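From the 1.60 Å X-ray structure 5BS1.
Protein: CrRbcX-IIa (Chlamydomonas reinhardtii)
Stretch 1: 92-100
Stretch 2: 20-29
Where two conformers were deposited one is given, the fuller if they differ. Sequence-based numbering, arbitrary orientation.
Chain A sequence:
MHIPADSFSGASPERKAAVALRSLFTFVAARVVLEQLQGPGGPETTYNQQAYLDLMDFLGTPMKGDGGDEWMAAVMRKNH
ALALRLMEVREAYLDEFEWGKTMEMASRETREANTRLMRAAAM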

# COMPACT_ATOMS: atom_id res chain seq x y z
N ALA A 92 14.58 2.10 -11.00
CA ALA A 92 14.03 2.60 -12.25
C ALA A 92 12.51 2.69 -12.19
O ALA A 92 11.92 3.63 -12.71
CB ALA A 92 14.46 1.74 -13.42
N TYR A 93 11.90 1.77 -11.47
CA TYR A 93 10.44 1.67 -11.40
C TYR A 93 9.84 2.88 -10.71
O TYR A 93 8.70 3.24 -10.98
CB TYR A 93 9.96 0.35 -10.75
CG TYR A 93 8.50 0.14 -10.89
CD1 TYR A 93 7.66 0.18 -9.78
CD2 TYR A 93 7.94 -0.05 -12.13
CE1 TYR A 93 6.31 -0.03 -9.90
CE2 TYR A 93 6.57 -0.21 -12.28
CZ TYR A 93 5.76 -0.19 -11.17
OH TYR A 93 4.39 -0.31 -11.33
N LEU A 94 10.61 3.55 -9.87
CA LEU A 94 10.15 4.78 -9.23
C LEU A 94 9.65 5.81 -10.22
O LEU A 94 8.72 6.56 -9.90
CB LEU A 94 11.25 5.41 -8.37
CG LEU A 94 11.78 4.57 -7.23
CD1 LEU A 94 13.02 5.20 -6.63
CD2 LEU A 94 10.67 4.38 -6.21
N ASP A 95 10.28 5.87 -11.38
CA ASP A 95 9.92 6.86 -12.37
C ASP A 95 8.89 6.34 -13.39
O ASP A 95 8.32 7.14 -14.11
CB ASP A 95 11.15 7.36 -13.07
CG ASP A 95 12.04 8.18 -12.15
OD1 ASP A 95 11.54 8.78 -11.20
OD2 ASP A 95 13.24 8.18 -12.42
N GLU A 96 8.64 5.03 -13.39
CA GLU A 96 7.62 4.39 -14.24
C GLU A 96 6.26 4.41 -13.57
O GLU A 96 5.22 4.57 -14.22
CB GLU A 96 8.03 2.95 -14.53
CG GLU A 96 9.37 2.84 -15.24
CD GLU A 96 9.95 1.44 -15.19
OE1 GLU A 96 9.18 0.45 -15.26
OE2 GLU A 96 11.19 1.34 -15.05
N PHE A 97 6.27 4.24 -12.25
CA PHE A 97 5.02 4.11 -11.48
C PHE A 97 4.20 5.38 -11.62
O PHE A 97 4.71 6.50 -11.52
CB PHE A 97 5.37 3.87 -10.01
CG PHE A 97 4.19 3.59 -9.11
CD1 PHE A 97 3.51 2.38 -9.17
CD2 PHE A 97 3.80 4.50 -8.14
CE1 PHE A 97 2.48 2.10 -8.32
CE2 PHE A 97 2.77 4.23 -7.30
CZ PHE A 97 2.08 3.04 -7.39
N GLU A 98 2.92 5.20 -11.86
CA GLU A 98 2.02 6.34 -12.12
C GLU A 98 1.45 6.86 -10.79
O GLU A 98 0.36 6.52 -10.37
CB GLU A 98 0.94 5.94 -13.11
CG GLU A 98 1.57 5.61 -14.46
CD GLU A 98 0.61 5.08 -15.50
OE1 GLU A 98 -0.50 5.58 -15.54
OE2 GLU A 98 1.00 4.22 -16.31
N TRP A 99 2.23 7.70 -10.14
CA TRP A 99 1.93 8.21 -8.81
C TRP A 99 0.63 8.96 -8.76
O TRP A 99 -0.18 8.73 -7.87
CB TRP A 99 3.06 9.16 -8.35
CG TRP A 99 4.36 8.47 -8.17
CD1 TRP A 99 5.38 8.39 -9.09
CD2 TRP A 99 4.81 7.77 -7.01
NE1 TRP A 99 6.40 7.64 -8.58
CE2 TRP A 99 6.10 7.28 -7.30
CE3 TRP A 99 4.25 7.52 -5.77
CZ2 TRP A 99 6.82 6.52 -6.38
CZ3 TRP A 99 4.98 6.75 -4.85
CH2 TRP A 99 6.25 6.29 -5.16
N GLY A 100 0.45 9.89 -9.70
CA GLY A 100 -0.75 10.70 -9.66
C GLY A 100 -2.00 9.89 -9.86
O GLY A 100 -2.98 10.08 -9.15
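Stretch 2 (20-29) ALRSLFTFVA

Stretch 2 packs on stretch 1 through a purely apolar, largely aromatic contact in which the ring of F25 is received by Y93, L94, F97 and W99, with no hydrogen bond passing between the two segments. The contact is compact, burying 362 Å² summed over both sides, and F25 contributes the largest share.

Residues 20-29 are helical throughout, within a helix that extends beyond both ends of the stretch. Its backbone hydrogen bonds follow the i to i-4 pattern, among them F25 N to L21 O at 2.8 Å and V28 N to L24 O at 2.8 Å. This helix crosses helix 92-96 steeply, with an angle of 106° between their N-to-C directions and a closest approach of 10.5 Å between axes. The two backbones come nearest at Y93 and F25, whose CA atoms are 6.9 Å apart. L21, F25 and V28, spaced by four and three residues, thus lie along one side of the helix and supply its contacts with stretch 1.

The CA-to-CB bond of F25 points sideways, but with chi1 in the m well its ring reaches stretch 1. Y93, with chi1 in t, directs its ring edge toward the F25 face in an offset edge-to-face arrangement: the centroids are 5.3 Å apart, the planes are inclined at 73°, and Y93 CE1 lies 3.5 Å from F25 CD1. F25 in turn presents its own edge to the face of F97, with centroids 4.9 Å apart and F97 CD1 3.7 Å from F25 CE1. L94 adds an aliphatic contact, its CD2 lying 3.6 Å from F25 CD2, while W99 CH2 approaches F25 CZ to 3.8 Å with the two ring planes perpendicular.

The neighbouring turns extend the contact along the helix. Toward its C-terminal end, V28 places CG1 over a face of the Y93 ring, 3.9 Å from the centroid and only 8° off the ring normal, a well-centred CH-pi interaction. Toward the N-terminal end, L21 CD1 meets W99 CZ3 at 3.7 Å and L21 CD2 meets F97 CZ at 4.1 Å, so the two methyl groups of one leucine touch different rings.

Between the two helical parts of stretch 1 the chain is not helical at F97 (phi/psi -62/134); E98 takes the N-cap position and a new helix starts at W99. A hydrogen bond from W99 NE1 to L94 O, 2.9 Å long and nearly straight at 168°, ties the indole back across this turn of chain and helps hold it beside F25.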

# COMPACT_ATOMS: atom_id res chain seq x y z
N ALA A 20 5.41 0.29 2.42
CA ALA A 20 4.62 -0.71 1.71
C ALA A 20 4.87 -0.62 0.21
O ALA A 20 5.01 -1.64 -0.48
CB ALA A 20 3.15 -0.51 2.01
N LEU A 21 4.93 0.59 -0.31
CA LEU A 21 5.22 0.80 -1.76
C LEU A 21 6.61 0.28 -2.09
O LEU A 21 6.81 -0.36 -3.12
CB LEU A 21 5.10 2.26 -2.18
CG LEU A 21 3.68 2.82 -2.28
CD1 LEU A 21 3.75 4.31 -2.40
CD2 LEU A 21 2.91 2.20 -3.42
N ARG A 22 7.58 0.52 -1.21
CA ARG A 22 8.93 0.03 -1.45
C ARG A 22 8.94 -1.48 -1.60
O ARG A 22 9.63 -2.02 -2.46
CB ARG A 22 9.87 0.49 -0.32
CG ARG A 22 10.19 1.99 -0.40
CD ARG A 22 11.50 2.38 0.26
NE ARG A 22 12.52 1.56 -0.35
CZ ARG A 22 13.34 0.72 0.24
NH1 ARG A 22 14.06 -0.10 -0.53
NH2 ARG A 22 13.51 0.72 1.57
N SER A 23 8.19 -2.17 -0.74
CA SER A 23 8.09 -3.64 -0.84
C SER A 23 7.40 -4.04 -2.12
O SER A 23 7.81 -4.98 -2.82
CB SER A 23 7.34 -4.27 0.34
OG SER A 23 8.11 -4.19 1.51
N LEU A 24 6.33 -3.33 -2.47
CA LEU A 24 5.65 -3.58 -3.75
C LEU A 24 6.61 -3.44 -4.94
O LEU A 24 6.63 -4.27 -5.85
CB LEU A 24 4.45 -2.65 -3.90
CG LEU A 24 3.71 -2.73 -5.24
CD1 LEU A 24 3.08 -4.10 -5.44
CD2 LEU A 24 2.67 -1.64 -5.39
N PHE A 25 7.42 -2.39 -4.94
CA PHE A 25 8.34 -2.12 -6.03
C PHE A 25 9.41 -3.20 -6.13
O PHE A 25 9.82 -3.58 -7.23
CB PHE A 25 8.96 -0.73 -5.91
CG PHE A 25 7.95 0.42 -5.92
CD1 PHE A 25 6.65 0.29 -6.41
CD2 PHE A 25 8.36 1.66 -5.48
CE1 PHE A 25 5.76 1.38 -6.40
CE2 PHE A 25 7.48 2.73 -5.46
CZ PHE A 25 6.19 2.60 -5.95
N THR A 26 9.85 -3.71 -4.99
CA THR A 26 10.80 -4.79 -4.98
C THR A 26 10.20 -6.03 -5.62
O THR A 26 10.86 -6.71 -6.41
CB THR A 26 11.28 -5.09 -3.54
OG1 THR A 26 11.87 -3.89 -2.99
CG2 THR A 26 12.32 -6.21 -3.52
N PHE A 27 8.95 -6.33 -5.28
CA PHE A 27 8.21 -7.47 -5.84
C PHE A 27 7.98 -7.30 -7.34
O PHE A 27 8.17 -8.24 -8.12
CB PHE A 27 6.88 -7.61 -5.10
CG PHE A 27 6.00 -8.70 -5.64
CD1 PHE A 27 6.17 -10.00 -5.22
CD2 PHE A 27 5.02 -8.41 -6.58
CE1 PHE A 27 5.34 -11.00 -5.73
CE2 PHE A 27 4.20 -9.40 -7.08
CZ PHE A 27 4.37 -10.69 -6.65
N VAL A 28 7.59 -6.10 -7.74
CA VAL A 28 7.43 -5.78 -9.16
C VAL A 28 8.73 -6.03 -9.91
O VAL A 28 8.73 -6.66 -10.99
CB VAL A 28 6.93 -4.34 -9.38
CG1 VAL A 28 7.09 -3.92 -10.85
CG2 VAL A 28 5.48 -4.23 -8.96
N ALA A 29 9.83 -5.52 -9.37
CA ALA A 29 11.15 -5.70 -9.97
C ALA A 29 11.47 -7.18 -10.14
O ALA A 29 12.01 -7.60 -11.17
CB ALA A 29 12.25 -5.01 -9.15